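Local coordinates for protein probable amino acid aminotransferase (Mycobacterium tuberculosis, PDB 6Q1S) that is probably an amino acid aminotransferase of class IV, a two-chain assembly modelled here with 4'-deoxy-4'-aminopyridoxal-5'-phosphate and 2-oxoglutaric acid bound, at residues V5-E10 against P68-A73; R92-R97 against T106-V111; L135-G140 against P210-L215; D179-E184 against A238-D243. All blocks are in the same frame, centred on the assembly; numbering follows the deposited sequence.

Contact 1: V5-E10 against P68-A73; sequences VTLDGE and PRWRRA
Arg69 crosses the side chain of Leu7 at about a right angle. Its aliphatic CG lies 3.4 Å from Leu7 O, and Leu7 CB lies over one face of the Arg69 guanidinium, 3.8 Å above its centre. The long arginine thus packs CG and one face of its guanidinium on the leucine while its tip reaches Asp8: Arg69 NH2 forms a salt bridge of 3.2 Å with Asp8 OD1, approaching from above the carboxylate plane. Trp70 presents the face of its six-membered ring to Leu7 CD1, a CH-pi contact 3.7 Å from the centroid. Arg72 NH2 gives Leu7 O a nearly straight hydrogen bond of 3.0 Å lying in the guanidinium plane. Ala73, small enough for close approach, sets CB 4.0 Å from Val5 CG1. Leu7 belongs to a type I turn, Thr6 to Gly9, whose positive phi at Gly9 suits glycine. The arrangement is helix-on-sheet packing, helix 67-84 against the edge strand 3-6 and its turn.

Contact 2: R92-R97 against T106-V111; sequences RLIYSR and TAYVMV
Ile94, Met110 and Arg92, in that order, hold the largest shares of the interface, and all three project to the same face of the sheet. The flexible Met110 side chain runs alongside that of Arg92, and its methyl CE rests over one face of the guanidinium, 3.8 Å from Arg92 NH2. The charge itself is answered across the dimer, where NH1 makes a salt bridge with Glu100 of the second subunit; Val27 of that subunit packs on Arg92, Ile94 and Met110. Branched Ile94 lies alongside Tyr108. Its CB is over the ring face in a CH-pi contact, 3.8 Å from the centroid, while CG1 touches CZ and CE2 and CG2 touches CE1. Tyr108 OH is hydrogen-bonded to Ala21 O of the second subunit. On the other face, Leu93 CD2 meets Val109 CG2 at 3.6 Å, and Ala107 CB touches Tyr95 CD1. Between the strands, reciprocal backbone bonds join Arg92 with Met110 and Ile94 with Tyr108; Ile94 N to Tyr108 O is 2.9 Å. Segments 92-96 and 106-111 run 177° apart, the antiparallel beta hairpin of strands 89-96 and 106-113, in a five-stranded sheet whose Arg92 face meets the partner subunit.

Contact 3: L135-G140 against P210-L215; sequences LPADGG and PWYPIL
Gly140 and Pro213 bring their backbones together, with CA atoms 3.6 Å apart. The 135-140 segment bends through a type I beta turn from Pro136 to Gly139, fastened by a hydrogen bond from Gly139 N to Pro136 O. In the facing segment, Pro213 is the centre of an inverse gamma turn, in which Ile214 N bonds to Tyr212 O at 2.6 Å. No hydrogen bond joins the two segments, so the interface rests on shape. Glycine suits position 140 because a CB there would collide with Trp211 O and Tyr212 O.

Two turns of different kinds therefore pack together, and they join the start of helix 139-142 to the loop between strand 204-207 and helix 218-229. That loop runs on to Leu215, a residue of the 4'-deoxy-4'-aminopyridoxal-5'-phosphate pocket.

The compact proline ring fits against the first turn. Pro213 CD lies 3.2 Å from Ala137 O, while CG approaches Pro136 O and CB approaches Gly140 N. Leu135 slides past it in the opposite direction, placing CD1 3.9 Å from Pro213 CB. Ala137 turns its methyl onto the face of the Tyr212 ring, nearer the rim than the centre, with Ala137 CB 3.6 Å from Tyr212 CE1; a small side chain allows this close approach. The tyrosine ring also touches Tyr181 and Ala238. At the dimer interface, Gly134 of the second subunit packs on Leu135 and Pro136.

Contact 4: D179-E184 against A238-D243; sequences DGYVLE and ALRVAD. With PMP (4'-deoxy-4'-aminopyridoxal-5'-phosphate), chain G.
Tyr181 receives Arg240 over its ring face. NH1 stands 3.8 Å above the plane, over the centre, and the guanidinium is turned 68° from the ring, a cation-pi contact with Arg240 CZ 4.9 Å from the centroid. The bend of the arginine chain at chi2 (-96°) lays CD against the ring, 3.5 Å from Tyr181 CE2, and Ala238 CB touches CD2 and CE2. Arg240 NH1 also gives a weak bond to Asp179 O. Gly180 suits its place because its phi of 98° would jam a CB against the preceding carbonyl O, and that CB would also clash with NH1. One short backbone bond, Val182 N to Leu239 O at 2.6 Å, ties the loop after strand 172-176 to the approach to helix 241-245. Beside it, Val182 CB packs on Leu239 CB at 4.0 Å, and the two apolar residues touch Val190 and Ile192 of strand 189-194, respectively. Farther along, extended Glu184 brings OE2 to 3.0 Å from N1 of 4'-deoxy-4'-aminopyridoxal-5'-phosphate, and Leu215 N holds the same oxygen.

Contacts 1 and 2 share one sheet, their centres 10 Å apart: Val5 N lies 2.8 Å from Val109 O, a probable hydrogen bond, and Trp70 CZ2 reaches Ala107 CB at 3.5 Å. Contacts 3 and 4 form the second pair, 12 Å between centres, and their segments alternate along the chain. Tyr212 CE2 meets Val182 O at 3.5 Å, and both contacts reach the 4'-deoxy-4'-aminopyridoxal-5'-phosphate pocket, through Leu215 and Glu184. In contact 2 the Arg92 side chain is about 7 Å from a bound 2-oxoglutaric acid and about 9 Å from a bound 4'-deoxy-4'-aminopyridoxal-5'-phosphate. Contacts 1 and 4 lie farthest apart, about 40 Å between centres, while contacts 2 and 3 both touch the second subunit.

Contact 1: V5-E10 against P68-A73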
loop_
_atom_site.group_PDB
_atom_site.type_symbol
_atom_site.label_atom_id
_atom_site.label_comp_id
_atom_site.label_asym_id
_atom_site.label_seq_id
_atom_site.Cartn_x
_atom_site.Cartn_y
_atom_site.Cartn_z
ATOM N N VAL B 5 22.466 -8.027 0.151
ATOM C CA VAL B 5 23.067 -8.927 -0.827
ATOM C C VAL B 5 22.280 -8.811 -2.126
ATOM O O VAL B 5 21.103 -9.188 -2.177
ATOM C CB VAL B 5 23.100 -10.381 -0.339
ATOM C CG1 VAL B 5 23.572 -11.294 -1.455
ATOM C CG2 VAL B 5 24.003 -10.508 0.879
ATOM N N THR B 6 22.921 -8.280 -3.162
ATOM C CA THR B 6 22.310 -8.144 -4.474
ATOM C C THR B 6 22.303 -9.489 -5.199
ATOM O O THR B 6 22.997 -10.434 -4.816
ATOM C CB THR B 6 23.044 -7.089 -5.302
ATOM O OG1 THR B 6 24.393 -7.510 -5.535
ATOM C CG2 THR B 6 23.045 -5.752 -4.576
ATOM N N LEU B 7 21.497 -9.567 -6.262
ATOM C CA LEU B 7 21.358 -10.819 -7.000
ATOM C C LEU B 7 22.652 -11.267 -7.669
ATOM O O LEU B 7 22.781 -12.451 -7.995
ATOM C CB LEU B 7 20.251 -10.690 -8.047
ATOM C CG LEU B 7 18.925 -11.364 -7.691
ATOM C CD1 LEU B 7 18.320 -10.725 -6.455
ATOM C CD2 LEU B 7 17.955 -11.294 -8.859
ATOM N N ASP B 8 23.605 -10.360 -7.900
ATOM C CA ASP B 8 24.916 -10.801 -8.359
ATOM C C ASP B 8 25.668 -11.569 -7.280
ATOM O O ASP B 8 26.592 -12.324 -7.604
ATOM C CB ASP B 8 25.739 -9.609 -8.859
ATOM C CG ASP B 8 25.212 -9.047 -10.165
ATOM O OD1 ASP B 8 24.769 -9.842 -11.021
ATOM O OD2 ASP B 8 25.242 -7.810 -10.334
ATOM N N GLY B 9 25.297 -11.397 -6.012
ATOM C CA GLY B 9 25.871 -12.174 -4.930
ATOM C C GLY B 9 26.909 -11.511 -4.055
ATOM O O GLY B 9 27.495 -12.196 -3.205
ATOM N N GLU B 10 27.148 -10.214 -4.209
ATOM C CA GLU B 10 28.169 -9.521 -3.433
ATOM C C GLU B 10 27.502 -8.714 -2.320
ATOM O O GLU B 10 26.406 -8.161 -2.500
ATOM C CB GLU B 10 29.037 -8.607 -4.327
ATOM C CG GLU B 10 29.788 -9.333 -5.440
ATOM C CD GLU B 10 28.877 -9.734 -6.582
ATOM O OE1 GLU B 10 27.650 -9.534 -6.447
ATOM O OE2 GLU B 10 29.381 -10.251 -7.601
ATOM N N PRO B 68 17.057 -19.413 -9.579
ATOM C CA PRO B 68 18.468 -19.718 -9.287
ATOM C C PRO B 68 19.254 -18.512 -8.807
ATOM O O PRO B 68 20.151 -18.660 -7.967
ATOM C CB PRO B 68 18.999 -20.242 -10.628
ATOM C CG PRO B 68 17.804 -20.781 -11.318
ATOM C CD PRO B 68 16.675 -19.871 -10.928
ATOM N N ARG B 69 18.943 -17.320 -9.319
ATOM C CA ARG B 69 19.624 -16.110 -8.869
ATOM C C ARG B 69 19.201 -15.732 -7.454
ATOM O O ARG B 69 20.026 -15.274 -6.654
ATOM C CB ARG B 69 19.335 -14.968 -9.846
ATOM C CG ARG B 69 20.447 -13.939 -9.997
ATOM C CD ARG B 69 20.569 -13.503 -11.454
ATOM N NE ARG B 69 21.381 -12.299 -11.623
ATOM C CZ ARG B 69 20.881 -11.087 -11.846
ATOM N NH1 ARG B 69 19.568 -10.914 -11.929
ATOM N NH2 ARG B 69 21.693 -10.049 -11.989
ATOM N N TRP B 70 17.919 -15.911 -7.128
ATOM C CA TRP B 70 17.448 -15.620 -5.776
ATOM C C TRP B 70 18.007 -16.608 -4.759
ATOM O O TRP B 70 18.318 -16.227 -3.626
ATOM C CB TRP B 70 15.919 -15.611 -5.738
ATOM C CG TRP B 70 15.322 -14.320 -6.203
ATOM C CD1 TRP B 70 14.731 -14.074 -7.408
ATOM C CD2 TRP B 70 15.277 -13.086 -5.475
ATOM N NE1 TRP B 70 14.309 -12.768 -7.470
ATOM C CE2 TRP B 70 14.633 -12.140 -6.296
ATOM C CE3 TRP B 70 15.713 -12.691 -4.207
ATOM C CZ2 TRP B 70 14.415 -10.826 -5.891
ATOM C CZ3 TRP B 70 15.494 -11.384 -3.807
ATOM C CH2 TRP B 70 14.853 -10.468 -4.647
ATOM N N ARG B 71 18.122 -17.888 -5.131
ATOM C CA ARG B 71 18.641 -18.877 -4.189
ATOM C C ARG B 71 20.100 -18.616 -3.836
ATOM O O ARG B 71 20.537 -18.953 -2.731
ATOM C CB ARG B 71 18.478 -20.296 -4.736
ATOM C CG ARG B 71 17.051 -20.820 -4.703
ATOM C CD ARG B 71 17.000 -22.310 -5.017
ATOM N NE ARG B 71 16.797 -22.591 -6.435
ATOM C CZ ARG B 71 15.624 -22.912 -6.971
ATOM N NH1 ARG B 71 14.546 -22.994 -6.206
ATOM N NH2 ARG B 71 15.529 -23.155 -8.270
ATOM N N ARG B 72 20.875 -18.050 -4.761
ATOM C CA ARG B 72 22.265 -17.736 -4.445
ATOM C C ARG B 72 22.360 -16.541 -3.503
ATOM O O ARG B 72 23.167 -16.546 -2.567
ATOM C CB ARG B 72 23.059 -17.477 -5.723
ATOM C CG ARG B 72 24.542 -17.235 -5.478
ATOM C CD ARG B 72 25.277 -16.997 -6.782
ATOM N NE ARG B 72 24.763 -15.827 -7.485
ATOM C CZ ARG B 72 25.008 -15.560 -8.762
ATOM N NH1 ARG B 72 25.757 -16.386 -9.481
ATOM N NH2 ARG B 72 24.500 -14.472 -9.324
ATOM N N ALA B 73 21.557 -15.501 -3.747
ATOM C CA ALA B 73 21.588 -14.329 -2.879
ATOM C C ALA B 73 21.163 -14.675 -1.456
ATOM O O ALA B 73 21.740 -14.166 -0.489
ATOM C CB ALA B 73 20.694 -13.229 -3.453
#

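Contact 2: R92-R97 against T106-V111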
loop_
_atom_site.group_PDB
_atom_site.type_symbol
_atom_site.label_atom_id
_atom_site.label_comp_id
_atom_site.label_asym_id
_atom_site.label_seq_id
_atom_site.Cartn_x
_atom_site.Cartn_y
_atom_site.Cartn_z
ATOM N N ARG B 92 14.780 -10.914 4.366
ATOM C CA ARG B 92 13.711 -10.395 3.525
ATOM C C ARG B 92 14.198 -10.259 2.090
ATOM O O ARG B 92 15.337 -9.854 1.850
ATOM C CB ARG B 92 13.206 -9.034 4.030
ATOM C CG ARG B 92 12.153 -9.134 5.124
ATOM C CD ARG B 92 11.873 -7.781 5.764
ATOM N NE ARG B 92 13.057 -7.150 6.340
ATOM C CZ ARG B 92 13.065 -5.922 6.850
ATOM N NH1 ARG B 92 11.950 -5.202 6.861
ATOM N NH2 ARG B 92 14.183 -5.412 7.348
ATOM N N LEU B 93 13.331 -10.617 1.145
ATOM C CA LEU B 93 13.592 -10.476 -0.284
ATOM C C LEU B 93 12.782 -9.304 -0.818
ATOM O O LEU B 93 11.550 -9.349 -0.801
ATOM C CB LEU B 93 13.219 -11.753 -1.037
ATOM C CG LEU B 93 13.407 -13.060 -0.274
ATOM C CD1 LEU B 93 12.796 -14.219 -1.042
ATOM C CD2 LEU B 93 14.879 -13.293 -0.039
ATOM N N ILE B 94 13.461 -8.268 -1.299
ATOM C CA ILE B 94 12.800 -7.076 -1.820
ATOM C C ILE B 94 12.868 -7.115 -3.340
ATOM O O ILE B 94 13.959 -7.181 -3.918
ATOM C CB ILE B 94 13.436 -5.790 -1.272
ATOM C CG1 ILE B 94 13.555 -5.861 0.251
ATOM C CG2 ILE B 94 12.618 -4.576 -1.695
ATOM C CD1 ILE B 94 12.223 -5.906 0.967
ATOM N N TYR B 95 11.705 -7.074 -3.987
ATOM C CA TYR B 95 11.595 -7.181 -5.442
ATOM C C TYR B 95 10.656 -6.075 -5.912
ATOM O O TYR B 95 9.433 -6.198 -5.796
ATOM C CB TYR B 95 11.096 -8.563 -5.851
ATOM C CG TYR B 95 11.137 -8.838 -7.338
ATOM C CD1 TYR B 95 12.195 -8.394 -8.119
ATOM C CD2 TYR B 95 10.130 -9.570 -7.954
ATOM C CE1 TYR B 95 12.236 -8.651 -9.479
ATOM C CE2 TYR B 95 10.164 -9.835 -9.310
ATOM C CZ TYR B 95 11.217 -9.375 -10.068
ATOM O OH TYR B 95 11.253 -9.638 -11.420
ATOM N N SER B 96 11.228 -5.002 -6.447
ATOM C CA SER B 96 10.477 -3.830 -6.861
ATOM C C SER B 96 10.500 -3.682 -8.375
ATOM O O SER B 96 11.330 -4.276 -9.067
ATOM C CB SER B 96 11.050 -2.564 -6.217
ATOM O OG SER B 96 10.936 -1.453 -7.088
ATOM N N ARG B 97 9.575 -2.864 -8.880
ATOM C CA ARG B 97 9.480 -2.630 -10.316
ATOM C C ARG B 97 10.668 -1.848 -10.864
ATOM O O ARG B 97 10.847 -1.805 -12.086
ATOM C CB ARG B 97 8.171 -1.907 -10.646
ATOM C CG ARG B 97 7.702 -2.101 -12.083
ATOM C CD ARG B 97 6.274 -1.613 -12.278
ATOM N NE ARG B 97 5.347 -2.235 -11.337
ATOM C CZ ARG B 97 4.728 -3.394 -11.550
ATOM N NH1 ARG B 97 4.931 -4.062 -12.678
ATOM N NH2 ARG B 97 3.904 -3.883 -10.637
ATOM N N THR B 106 14.181 -3.679 -9.452
ATOM C CA THR B 106 15.046 -3.673 -8.280
ATOM C C THR B 106 14.838 -4.959 -7.490
ATOM O O THR B 106 13.698 -5.362 -7.238
ATOM C CB THR B 106 14.760 -2.457 -7.398
ATOM O OG1 THR B 106 14.854 -1.260 -8.182
ATOM C CG2 THR B 106 15.759 -2.384 -6.254
ATOM N N ALA B 107 15.940 -5.609 -7.119
ATOM C CA ALA B 107 15.874 -6.889 -6.427
ATOM C C ALA B 107 17.089 -7.041 -5.526
ATOM O O ALA B 107 18.223 -6.921 -5.996
ATOM C CB ALA B 107 15.808 -8.045 -7.428
ATOM N N TYR B 108 16.857 -7.299 -4.240
ATOM C CA TYR B 108 17.962 -7.550 -3.323
ATOM C C TYR B 108 17.461 -8.358 -2.134
ATOM O O TYR B 108 16.256 -8.536 -1.934
ATOM C CB TYR B 108 18.632 -6.249 -2.865
ATOM C CG TYR B 108 17.747 -5.299 -2.090
ATOM C CD1 TYR B 108 16.979 -4.344 -2.743
ATOM C CD2 TYR B 108 17.700 -5.341 -0.703
ATOM C CE1 TYR B 108 16.178 -3.467 -2.036
ATOM C CE2 TYR B 108 16.901 -4.470 0.010
ATOM C CZ TYR B 108 16.144 -3.534 -0.660
ATOM O OH TYR B 108 15.351 -2.663 0.050
ATOM N N VAL B 109 18.416 -8.843 -1.344
ATOM C CA VAL B 109 18.158 -9.663 -0.168
ATOM C C VAL B 109 18.733 -8.950 1.047
ATOM O O VAL B 109 19.845 -8.413 0.995
ATOM C CB VAL B 109 18.775 -11.069 -0.327
ATOM C CG1 VAL B 109 18.849 -11.792 1.010
ATOM C CG2 VAL B 109 17.984 -11.881 -1.334
ATOM N N MET B 110 17.973 -8.942 2.141
ATOM C CA MET B 110 18.343 -8.195 3.335
ATOM C C MET B 110 18.109 -9.033 4.581
ATOM O O MET B 110 17.038 -9.626 4.739
ATOM C CB MET B 110 17.547 -6.891 3.422
ATOM C CG MET B 110 17.793 -6.102 4.684
ATOM S SD MET B 110 17.135 -4.431 4.571
ATOM C CE MET B 110 15.515 -4.771 3.890
ATOM N N VAL B 111 19.108 -9.075 5.463
ATOM C CA VAL B 111 18.999 -9.747 6.752
ATOM C C VAL B 111 19.114 -8.700 7.850
ATOM O O VAL B 111 19.974 -7.814 7.789
ATOM C CB VAL B 111 20.077 -10.837 6.919
ATOM C CG1 VAL B 111 19.720 -11.757 8.074
ATOM C CG2 VAL B 111 20.246 -11.623 5.629
#

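Contact 3: L135-G140 against P210-L215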
loop_
_atom_site.group_PDB
_atom_site.type_symbol
_atom_site.label_atom_id
_atom_site.label_comp_id
_atom_site.label_asym_id
_atom_site.label_seq_id
_atom_site.Cartn_x
_atom_site.Cartn_y
_atom_site.Cartn_z
ATOM N N LEU B 135 -13.583 -5.570 3.545
ATOM C CA LEU B 135 -13.666 -6.417 2.371
ATOM C C LEU B 135 -14.633 -7.560 2.614
ATOM O O LEU B 135 -14.655 -8.130 3.708
ATOM C CB LEU B 135 -12.296 -7.007 2.030
ATOM C CG LEU B 135 -11.234 -6.169 1.324
ATOM C CD1 LEU B 135 -9.918 -6.928 1.293
ATOM C CD2 LEU B 135 -11.693 -5.858 -0.086
ATOM N N PRO B 136 -15.446 -7.891 1.622
ATOM C CA PRO B 136 -16.244 -9.115 1.693
ATOM C C PRO B 136 -15.420 -10.328 1.283
ATOM O O PRO B 136 -14.373 -10.223 0.642
ATOM C CB PRO B 136 -17.390 -8.851 0.712
ATOM C CG PRO B 136 -16.819 -7.890 -0.265
ATOM C CD PRO B 136 -15.808 -7.056 0.466
ATOM N N ALA B 137 -15.926 -11.501 1.669
ATOM C CA ALA B 137 -15.211 -12.752 1.441
ATOM C C ALA B 137 -15.003 -13.052 -0.039
ATOM O O ALA B 137 -14.096 -13.818 -0.381
ATOM C CB ALA B 137 -15.961 -13.905 2.108
ATOM N N ASP B 138 -15.830 -12.490 -0.921
ATOM C CA ASP B 138 -15.690 -12.699 -2.358
ATOM C C ASP B 138 -14.562 -11.892 -2.989
ATOM O O ASP B 138 -14.297 -12.064 -4.183
ATOM C CB ASP B 138 -17.001 -12.322 -3.062
ATOM C CG ASP B 138 -17.416 -10.872 -2.802
ATOM O OD1 ASP B 138 -16.556 -10.051 -2.413
ATOM O OD2 ASP B 138 -18.607 -10.548 -2.991
ATOM N N GLY B 139 -13.879 -11.043 -2.221
ATOM C CA GLY B 139 -12.984 -10.065 -2.819
ATOM C C GLY B 139 -11.737 -10.619 -3.479
ATOM O O GLY B 139 -11.187 -9.988 -4.388
ATOM N N GLY B 140 -11.268 -11.790 -3.050
ATOM C CA GLY B 140 -10.005 -12.285 -3.579
ATOM C C GLY B 140 -10.083 -12.716 -5.032
ATOM O O GLY B 140 -9.240 -12.338 -5.850
ATOM N N PRO B 210 -8.664 -20.300 0.955
ATOM C CA PRO B 210 -7.757 -19.435 0.185
ATOM C C PRO B 210 -8.456 -18.498 -0.782
ATOM O O PRO B 210 -7.856 -17.485 -1.165
ATOM C CB PRO B 210 -6.879 -20.439 -0.571
ATOM C CG PRO B 210 -7.743 -21.646 -0.716
ATOM C CD PRO B 210 -8.583 -21.708 0.528
ATOM N N TRP B 211 -9.694 -18.782 -1.186
ATOM C CA TRP B 211 -10.372 -17.868 -2.094
ATOM C C TRP B 211 -10.821 -16.585 -1.409
ATOM O O TRP B 211 -11.308 -15.677 -2.093
ATOM C CB TRP B 211 -11.563 -18.562 -2.765
ATOM C CG TRP B 211 -12.507 -19.259 -1.835
ATOM C CD1 TRP B 211 -13.573 -18.710 -1.186
ATOM C CD2 TRP B 211 -12.467 -20.637 -1.448
ATOM N NE1 TRP B 211 -14.205 -19.663 -0.424
ATOM C CE2 TRP B 211 -13.545 -20.855 -0.567
ATOM C CE3 TRP B 211 -11.625 -21.708 -1.763
ATOM C CZ2 TRP B 211 -13.803 -22.100 0.002
ATOM C CZ3 TRP B 211 -11.883 -22.943 -1.195
ATOM C CH2 TRP B 211 -12.961 -23.128 -0.321
ATOM N N TYR B 212 -10.666 -16.485 -0.091
ATOM C CA TYR B 212 -10.879 -15.220 0.588
ATOM C C TYR B 212 -9.821 -14.203 0.159
ATOM O O TYR B 212 -8.724 -14.576 -0.262
ATOM C CB TYR B 212 -10.821 -15.405 2.104
ATOM C CG TYR B 212 -12.073 -15.971 2.736
ATOM C CD1 TYR B 212 -13.103 -16.489 1.963
ATOM C CD2 TYR B 212 -12.232 -15.961 4.116
ATOM C CE1 TYR B 212 -14.250 -17.001 2.553
ATOM C CE2 TYR B 212 -13.370 -16.465 4.711
ATOM C CZ TYR B 212 -14.376 -16.984 3.927
ATOM O OH TYR B 212 -15.509 -17.484 4.524
ATOM N N PRO B 213 -10.127 -12.904 0.261
ATOM C CA PRO B 213 -9.128 -11.879 -0.078
ATOM C C PRO B 213 -7.997 -11.797 0.936
ATOM O O PRO B 213 -7.834 -10.767 1.597
ATOM C CB PRO B 213 -9.951 -10.585 -0.099
ATOM C CG PRO B 213 -11.095 -10.860 0.821
ATOM C CD PRO B 213 -11.426 -12.310 0.625
ATOM N N ILE B 214 -7.208 -12.865 1.070
ATOM C CA ILE B 214 -6.158 -12.945 2.079
ATOM C C ILE B 214 -4.903 -13.536 1.448
ATOM O O ILE B 214 -4.926 -14.065 0.335
ATOM C CB ILE B 214 -6.581 -13.788 3.302
ATOM C CG1 ILE B 214 -6.845 -15.236 2.893
ATOM C CG2 ILE B 214 -7.813 -13.196 3.969
ATOM C CD1 ILE B 214 -7.129 -16.153 4.063
ATOM N N LEU B 215 -3.799 -13.440 2.183
ATOM C CA LEU B 215 -2.555 -14.068 1.768
ATOM C C LEU B 215 -2.535 -15.536 2.179
ATOM O O LEU B 215 -3.093 -15.925 3.208
ATOM C CB LEU B 215 -1.349 -13.349 2.382
ATOM C CG LEU B 215 -0.846 -11.997 1.855
ATOM C CD1 LEU B 215 -0.264 -12.145 0.458
ATOM C CD2 LEU B 215 -1.912 -10.902 1.880
#

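Contact 4: D179-E184 against A238-D243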
loop_
_atom_site.group_PDB
_atom_site.type_symbol
_atom_site.label_atom_id
_atom_site.label_comp_id
_atom_site.label_asym_id
_atom_site.label_seq_id
_atom_site.Cartn_x
_atom_site.Cartn_y
_atom_site.Cartn_z
ATOM N N ASP B 179 -18.999 -9.466 5.697
ATOM C CA ASP B 179 -19.896 -10.609 5.764
ATOM C C ASP B 179 -19.910 -11.243 7.147
ATOM O O ASP B 179 -20.852 -11.973 7.477
ATOM C CB ASP B 179 -19.430 -11.609 4.700
ATOM C CG ASP B 179 -20.509 -11.960 3.696
ATOM O OD1 ASP B 179 -21.686 -11.616 3.922
ATOM O OD2 ASP B 179 -20.137 -12.442 2.598
ATOM N N GLY B 180 -18.898 -10.962 7.962
ATOM C CA GLY B 180 -18.801 -11.514 9.296
ATOM C C GLY B 180 -17.910 -12.726 9.386
ATOM O O GLY B 180 -17.939 -13.422 10.407
ATOM N N TYR B 181 -17.133 -13.007 8.344
ATOM C CA TYR B 181 -16.235 -14.151 8.305
ATOM C C TYR B 181 -14.811 -13.719 8.634
ATOM O O TYR B 181 -14.383 -12.614 8.286
ATOM C CB TYR B 181 -16.275 -14.820 6.924
ATOM C CG TYR B 181 -17.629 -15.418 6.591
ATOM C CD1 TYR B 181 -18.522 -14.738 5.773
ATOM C CD2 TYR B 181 -18.017 -16.650 7.098
ATOM C CE1 TYR B 181 -19.760 -15.264 5.467
ATOM C CE2 TYR B 181 -19.258 -17.187 6.796
ATOM C CZ TYR B 181 -20.124 -16.487 5.981
ATOM O OH TYR B 181 -21.359 -17.020 5.680
ATOM N N VAL B 182 -14.080 -14.604 9.310
ATOM C CA VAL B 182 -12.697 -14.321 9.679
ATOM C C VAL B 182 -11.813 -14.352 8.439
ATOM O O VAL B 182 -11.894 -15.277 7.618
ATOM C CB VAL B 182 -12.209 -15.319 10.740
ATOM C CG1 VAL B 182 -10.739 -15.077 11.064
ATOM C CG2 VAL B 182 -13.051 -15.196 11.996
ATOM N N LEU B 183 -10.958 -13.337 8.300
ATOM C CA LEU B 183 -10.060 -13.243 7.159
ATOM C C LEU B 183 -8.642 -13.652 7.544
ATOM O O LEU B 183 -8.250 -14.808 7.355
ATOM C CB LEU B 183 -10.071 -11.820 6.595
ATOM C CG LEU B 183 -11.385 -11.361 5.961
ATOM C CD1 LEU B 183 -11.305 -9.901 5.551
ATOM C CD2 LEU B 183 -11.714 -12.232 4.762
ATOM N N GLU B 184 -7.873 -12.716 8.091
ATOM C CA GLU B 184 -6.487 -12.970 8.464
ATOM C C GLU B 184 -6.041 -11.856 9.403
ATOM O O GLU B 184 -6.834 -10.997 9.797
ATOM C CB GLU B 184 -5.583 -13.048 7.231
ATOM C CG GLU B 184 -5.475 -11.738 6.466
ATOM C CD GLU B 184 -4.564 -11.834 5.257
ATOM O OE1 GLU B 184 -4.549 -10.881 4.448
ATOM O OE2 GLU B 184 -3.864 -12.859 5.110
ATOM N N ALA B 238 -15.233 -21.648 6.526
ATOM C CA ALA B 238 -15.683 -20.278 6.752
ATOM C C ALA B 238 -15.808 -20.063 8.255
ATOM O O ALA B 238 -16.783 -20.491 8.876
ATOM C CB ALA B 238 -17.006 -20.021 6.041
ATOM N N LEU B 239 -14.824 -19.392 8.849
ATOM C CA LEU B 239 -14.826 -19.158 10.286
ATOM C C LEU B 239 -15.495 -17.827 10.585
ATOM O O LEU B 239 -15.332 -16.854 9.844
ATOM C CB LEU B 239 -13.410 -19.163 10.875
ATOM C CG LEU B 239 -12.540 -20.421 11.005
ATOM C CD1 LEU B 239 -12.273 -21.116 9.693
ATOM C CD2 LEU B 239 -11.222 -20.059 11.679
ATOM N N ARG B 240 -16.250 -17.796 11.674
ATOM C CA ARG B 240 -16.909 -16.594 12.154
ATOM C C ARG B 240 -16.304 -16.178 13.484
ATOM O O ARG B 240 -15.476 -16.886 14.067
ATOM C CB ARG B 240 -18.414 -16.842 12.317
ATOM C CG ARG B 240 -19.066 -17.540 11.134
ATOM C CD ARG B 240 -19.701 -16.543 10.189
ATOM N NE ARG B 240 -20.811 -15.835 10.816
ATOM C CZ ARG B 240 -21.477 -14.839 10.245
ATOM N NH1 ARG B 240 -21.142 -14.426 9.031
ATOM N NH2 ARG B 240 -22.476 -14.253 10.890
ATOM N N VAL B 241 -16.712 -14.998 13.957
ATOM C CA VAL B 241 -16.196 -14.507 15.230
ATOM C C VAL B 241 -16.627 -15.432 16.360
ATOM O O VAL B 241 -15.875 -15.652 17.318
ATOM C CB VAL B 241 -16.653 -13.054 15.471
ATOM C CG1 VAL B 241 -16.306 -12.606 16.879
ATOM C CG2 VAL B 241 -16.002 -12.124 14.461
ATOM N N ALA B 242 -17.830 -16.005 16.257
ATOM C CA ALA B 242 -18.289 -16.957 17.264
ATOM C C ALA B 242 -17.394 -18.189 17.314
ATOM O O ALA B 242 -17.079 -18.693 18.400
ATOM C CB ALA B 242 -19.736 -17.358 16.981
ATOM N N ASP B 243 -16.970 -18.688 16.150
ATOM C CA ASP B 243 -16.060 -19.827 16.104
ATOM C C ASP B 243 -14.700 -19.507 16.707
ATOM O O ASP B 243 -13.977 -20.428 17.105
ATOM C CB ASP B 243 -15.895 -20.315 14.664
ATOM C CG ASP B 243 -17.205 -20.754 14.045
ATOM O OD1 ASP B 243 -17.313 -20.742 12.802
ATOM O OD2 ASP B 243 -18.145 -21.069 14.806
HETATM N N1 PMP G . -1.018 -12.492 6.093
HETATM C C2 PMP G . -0.362 -11.334 5.845
HETATM C C2A PMP G . -1.126 -10.116 5.396
HETATM C C3 PMP G . 1.111 -11.258 6.015
HETATM O O3 PMP G . 1.794 -10.106 5.773
HETATM C C4 PMP G . 1.810 -12.485 6.460
HETATM C C4A PMP G . 3.306 -12.510 6.662
HETATM N N4A PMP G . 3.674 -11.552 7.720
HETATM C C5 PMP G . 0.977 -13.688 6.697
HETATM C C6 PMP G . -0.399 -13.616 6.495
HETATM C C5A PMP G . 1.620 -14.980 7.150
HETATM O O4P PMP G . 2.455 -15.486 6.111
HETATM P P PMP G . 3.779 -16.333 6.461
HETATM O O1P PMP G . 4.701 -15.462 7.279
HETATM O O2P PMP G . 3.378 -17.556 7.253
HETATM O O3P PMP G . 4.458 -16.744 5.178
#